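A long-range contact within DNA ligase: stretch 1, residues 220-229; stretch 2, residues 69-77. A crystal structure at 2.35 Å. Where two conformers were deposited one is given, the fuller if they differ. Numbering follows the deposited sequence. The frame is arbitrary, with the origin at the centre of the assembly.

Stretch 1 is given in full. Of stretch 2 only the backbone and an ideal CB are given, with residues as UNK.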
# COMPACT_ATOMS: atom_id res chain seq x y z
N GLU A 220 9.89 25.03 17.90
CA GLU A 220 9.33 25.99 18.83
C GLU A 220 10.41 26.55 19.73
O GLU A 220 11.21 25.83 20.29
CB GLU A 220 8.18 25.41 19.65
CG GLU A 220 7.25 26.48 20.28
CD GLU A 220 6.08 25.84 21.00
OE1 GLU A 220 6.27 25.38 22.12
OE2 GLU A 220 4.98 25.73 20.42
N ASP A 221 10.41 27.86 19.84
CA ASP A 221 11.45 28.57 20.57
C ASP A 221 10.95 28.59 22.00
O ASP A 221 10.42 29.57 22.46
CB ASP A 221 11.58 29.97 19.97
CG ASP A 221 12.70 30.80 20.58
OD1 ASP A 221 13.79 30.23 20.84
OD2 ASP A 221 12.49 32.03 20.76
N SER A 222 11.04 27.47 22.68
CA SER A 222 10.41 27.37 23.95
C SER A 222 10.96 26.23 24.75
O SER A 222 11.77 25.49 24.26
CB SER A 222 8.93 27.14 23.73
OG SER A 222 8.75 25.86 23.17
N GLU A 223 10.49 26.11 26.00
CA GLU A 223 10.90 24.99 26.86
C GLU A 223 10.45 23.63 26.32
O GLU A 223 11.23 22.71 26.23
CB GLU A 223 10.43 25.18 28.31
CG GLU A 223 11.48 25.81 29.23
CD GLU A 223 12.79 25.03 29.31
OE1 GLU A 223 12.74 23.77 29.34
OE2 GLU A 223 13.86 25.68 29.36
N ARG A 224 9.21 23.47 25.96
CA ARG A 224 8.80 22.18 25.46
C ARG A 224 9.42 21.92 24.07
O ARG A 224 9.63 20.78 23.67
CB ARG A 224 7.28 22.04 25.48
CG ARG A 224 6.57 22.94 24.50
CD ARG A 224 5.17 22.48 24.28
NE ARG A 224 4.60 23.17 23.13
CZ ARG A 224 3.32 23.11 22.77
NH1 ARG A 224 2.92 23.78 21.68
NH2 ARG A 224 2.45 22.40 23.48
N ASN A 225 9.78 22.99 23.36
CA ASN A 225 10.57 22.90 22.13
C ASN A 225 9.96 21.94 21.09
O ASN A 225 10.65 21.09 20.52
CB ASN A 225 12.00 22.50 22.50
CG ASN A 225 12.97 22.56 21.32
OD1 ASN A 225 13.93 21.82 21.30
ND2 ASN A 225 12.74 23.44 20.37
N LYS A 226 8.67 22.08 20.85
CA LYS A 226 7.95 21.16 20.03
C LYS A 226 8.45 21.34 18.59
O LYS A 226 8.79 22.46 18.15
CB LYS A 226 6.44 21.39 20.18
CG LYS A 226 5.50 20.78 19.12
CD LYS A 226 4.31 20.01 19.79
CE LYS A 226 3.01 20.09 19.04
NZ LYS A 226 2.09 21.17 19.49
N ARG A 227 8.54 20.20 17.91
CA ARG A 227 8.97 20.13 16.53
C ARG A 227 7.90 19.59 15.60
O ARG A 227 7.02 18.82 16.02
CB ARG A 227 10.17 19.20 16.42
CG ARG A 227 11.43 19.79 16.92
CD ARG A 227 11.97 19.13 18.18
NE ARG A 227 13.03 20.00 18.62
CZ ARG A 227 14.25 20.05 18.07
NH1 ARG A 227 14.62 19.17 17.12
NH2 ARG A 227 15.12 20.95 18.51
N ALA A 228 8.01 19.98 14.33
CA ALA A 228 7.13 19.48 13.26
C ALA A 228 7.78 19.66 11.92
O ALA A 228 8.49 20.60 11.71
CB ALA A 228 5.78 20.17 13.29
N LYS A 229 7.52 18.75 10.98
CA LYS A 229 8.16 18.83 9.67
C LYS A 229 7.12 18.87 8.55
O LYS A 229 6.00 18.35 8.68
CB LYS A 229 9.12 17.66 9.46
CG LYS A 229 8.46 16.27 9.50
CD LYS A 229 9.53 15.18 9.11
CE LYS A 229 9.37 13.87 9.90
NZ LYS A 229 8.25 12.97 9.51
N UNK A 69 -2.09 25.42 14.35
CA UNK A 69 -2.54 24.48 15.40
C UNK A 69 -1.41 24.01 16.35
O UNK A 69 -1.63 23.87 17.55
CB UNK A 69 -3.18 23.26 14.74
N UNK A 70 -0.23 23.75 15.82
CA UNK A 70 0.77 23.04 16.60
C UNK A 70 1.62 23.91 17.52
O UNK A 70 2.18 23.39 18.47
CB UNK A 70 1.70 22.28 15.65
N UNK A 71 1.70 25.21 17.25
CA UNK A 71 2.66 26.10 17.89
C UNK A 71 1.99 27.26 18.61
O UNK A 71 1.08 27.87 18.06
CB UNK A 71 3.64 26.64 16.85
N UNK A 72 2.48 27.52 19.83
CA UNK A 72 1.97 28.54 20.73
C UNK A 72 2.94 29.71 20.88
O UNK A 72 2.60 30.70 21.54
CB UNK A 72 1.68 27.93 22.10
N UNK A 73 4.15 29.54 20.38
CA UNK A 73 5.20 30.53 20.46
C UNK A 73 5.83 30.68 19.08
O UNK A 73 5.48 29.95 18.16
CB UNK A 73 6.24 30.14 21.51
N UNK A 74 6.72 31.64 18.90
CA UNK A 74 7.47 31.71 17.68
C UNK A 74 8.29 30.46 17.44
O UNK A 74 8.58 29.69 18.39
CB UNK A 74 8.38 32.94 17.70
N UNK A 75 8.69 30.26 16.19
CA UNK A 75 9.41 29.08 15.85
C UNK A 75 10.44 29.33 14.78
O UNK A 75 10.24 30.12 13.84
CB UNK A 75 8.44 27.99 15.40
N UNK A 76 11.54 28.63 14.93
CA UNK A 76 12.60 28.65 13.95
C UNK A 76 12.30 27.64 12.81
O UNK A 76 11.84 26.53 13.05
CB UNK A 76 13.94 28.34 14.62
N UNK A 77 12.61 28.05 11.60
CA UNK A 77 12.41 27.23 10.41
C UNK A 77 13.75 26.87 9.89
O UNK A 77 14.57 27.73 9.65
CB UNK A 77 11.58 27.94 9.34

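Position 69 is helical (phi/psi -83/-40), and nothing of stretch 1 lies within 5.5 Å of its ideal CB. The contact sets no requirement there, and a polar or charged residue is as suitable as any. It is Glu69, which makes no contact with stretch 1.

At position 70, still helical, CA-to-CB points sideways, with the ideal CB 4.0 Å from Lys226 NZ and 5.2 Å from Ala228 CB. A polar side chain, an acid or an aliphatic one would all be plausible, because the backbone already answers the lysine: NZ of Lys226 donates to O of residue 70 at 2.4 Å, very short for a hydrogen bond. The residue is Gln70. Its amide is probably turned over in the model, so the carbonyl is the firmer evidence.

Position 71 is the first to leave helical phi/psi (-122/136). CA-to-CB runs sideways, and the ideal CB is 3.9 Å from Glu220 OE2. Beyond it lie the Lys226 carbonyl and the methyl of Ala228, so a long apolar or aromatic side chain suits. Phe71 (chi1 m) brings its end nearer to stretch 1: CZ meets Ala228 CB at 3.8 Å. Glu220 OE2, 3.5 Å from CD1, and Lys226 O, 3.3 Å from CE1, both sit at the ring edge, where the partly positive ring hydrogens face the oxygens.

The backbone at 72 has its own partner, since N of residue 72 donates to Glu220 OE2 at 3.1 Å with a nearly straight angle of 169°. The ideal CB is 4.3 Å from both that oxygen and Arg224 NH1. An acid could answer the arginine and a neutral polar group would avoid the carboxylate. The residue is Glu72. Its OE1 lies over one face of the guanidinium, 3.5 Å from Arg224 NH1, a salt bridge of charges alone with no N-H aimed at it. Meanwhile Arg224 NE bonds Glu220 OE1 at 2.9 Å. A water donates to both Glu72 OE1 (2.9 Å) and Glu220 OE1 (3.1 Å), bridging two carboxylates of like charge.

Position 73 points toward stretch 1, with its ideal CB 4.0 Å from Glu220 CG, 4.3 Å from Asp221 O and 4.6 Å from Ser222 CB. A small side chain fits such close surroundings. Ala73 places CB 3.9 Å from Glu220 CG.

At 74, phi/psi of -60/161 is compatible with proline, though not exclusive to it, and CA-to-CB points sideways. O of residue 74 accepts from Asp221 N at 3.0 Å, with an N-H...acceptor angle of 166°. The residue is Pro74, whose ring takes no part in that bond; the backbone O alone accepts it.

Position 75 forms an antiparallel, non-hydrogen-bonded bridge with Glu220, CA to CA 4.3 Å, side chains on the same face. Several strand-compatible residues would serve; Phe75 (chi1 p) turns its ring end away.

Nothing lies within 5.5 Å of the ideal CB at 76, so only a long side chain could reach the acid at Asp221. Trp76 does, its NE1 3.6 Å from Asp221 OD1 at the ring edge.

Position 77 has strand angles (-112/120) and nothing of stretch 1 within 5.5 Å of its ideal CB, so the contact leaves the choice open, with beta-branched residues suiting the strand; it is Val77.

Stretch 2 69-77: EQFEAPFWV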
# COMPACT_ATOMS: atom_id res chain seq x y z
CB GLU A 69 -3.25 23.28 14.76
CG GLU A 69 -3.73 22.16 15.72
CD GLU A 69 -5.09 22.46 16.39
OE1 GLU A 69 -6.03 22.96 15.75
OE2 GLU A 69 -5.21 22.15 17.58
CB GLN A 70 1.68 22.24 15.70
CG GLN A 70 0.98 21.10 14.99
CD GLN A 70 0.31 20.11 15.93
OE1 GLN A 70 -0.85 19.72 15.72
NE2 GLN A 70 1.05 19.68 16.96
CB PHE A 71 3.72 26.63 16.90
CG PHE A 71 4.57 25.53 16.30
CD1 PHE A 71 5.44 24.79 17.09
CD2 PHE A 71 4.50 25.22 14.97
CE1 PHE A 71 6.22 23.76 16.55
CE2 PHE A 71 5.25 24.16 14.43
CZ PHE A 71 6.11 23.43 15.22
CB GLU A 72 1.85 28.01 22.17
CG GLU A 72 0.98 26.80 22.40
CD GLU A 72 1.21 26.24 23.81
OE1 GLU A 72 2.41 26.16 24.23
OE2 GLU A 72 0.19 25.92 24.48
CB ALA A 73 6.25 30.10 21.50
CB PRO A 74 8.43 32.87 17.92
CG PRO A 74 7.79 33.69 18.97
CD PRO A 74 7.06 32.73 19.84
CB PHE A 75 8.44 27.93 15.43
CG PHE A 75 7.47 28.35 14.41
CD1 PHE A 75 7.77 28.23 13.07
CD2 PHE A 75 6.26 28.91 14.79
CE1 PHE A 75 6.87 28.64 12.11
CE2 PHE A 75 5.38 29.35 13.86
CZ PHE A 75 5.67 29.20 12.49
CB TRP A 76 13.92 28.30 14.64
CG TRP A 76 14.45 29.38 15.56
CD1 TRP A 76 14.28 29.46 16.90
CD2 TRP A 76 15.24 30.50 15.18
NE1 TRP A 76 14.93 30.56 17.40
CE2 TRP A 76 15.53 31.22 16.36
CE3 TRP A 76 15.75 30.97 13.96
CZ2 TRP A 76 16.28 32.38 16.36
CZ3 TRP A 76 16.52 32.13 13.96
CH2 TRP A 76 16.76 32.83 15.16
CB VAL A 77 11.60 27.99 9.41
CG1 VAL A 77 11.49 27.24 8.11
CG2 VAL A 77 10.18 28.22 10.02
O HOH W 1 5.24 26.71 24.78
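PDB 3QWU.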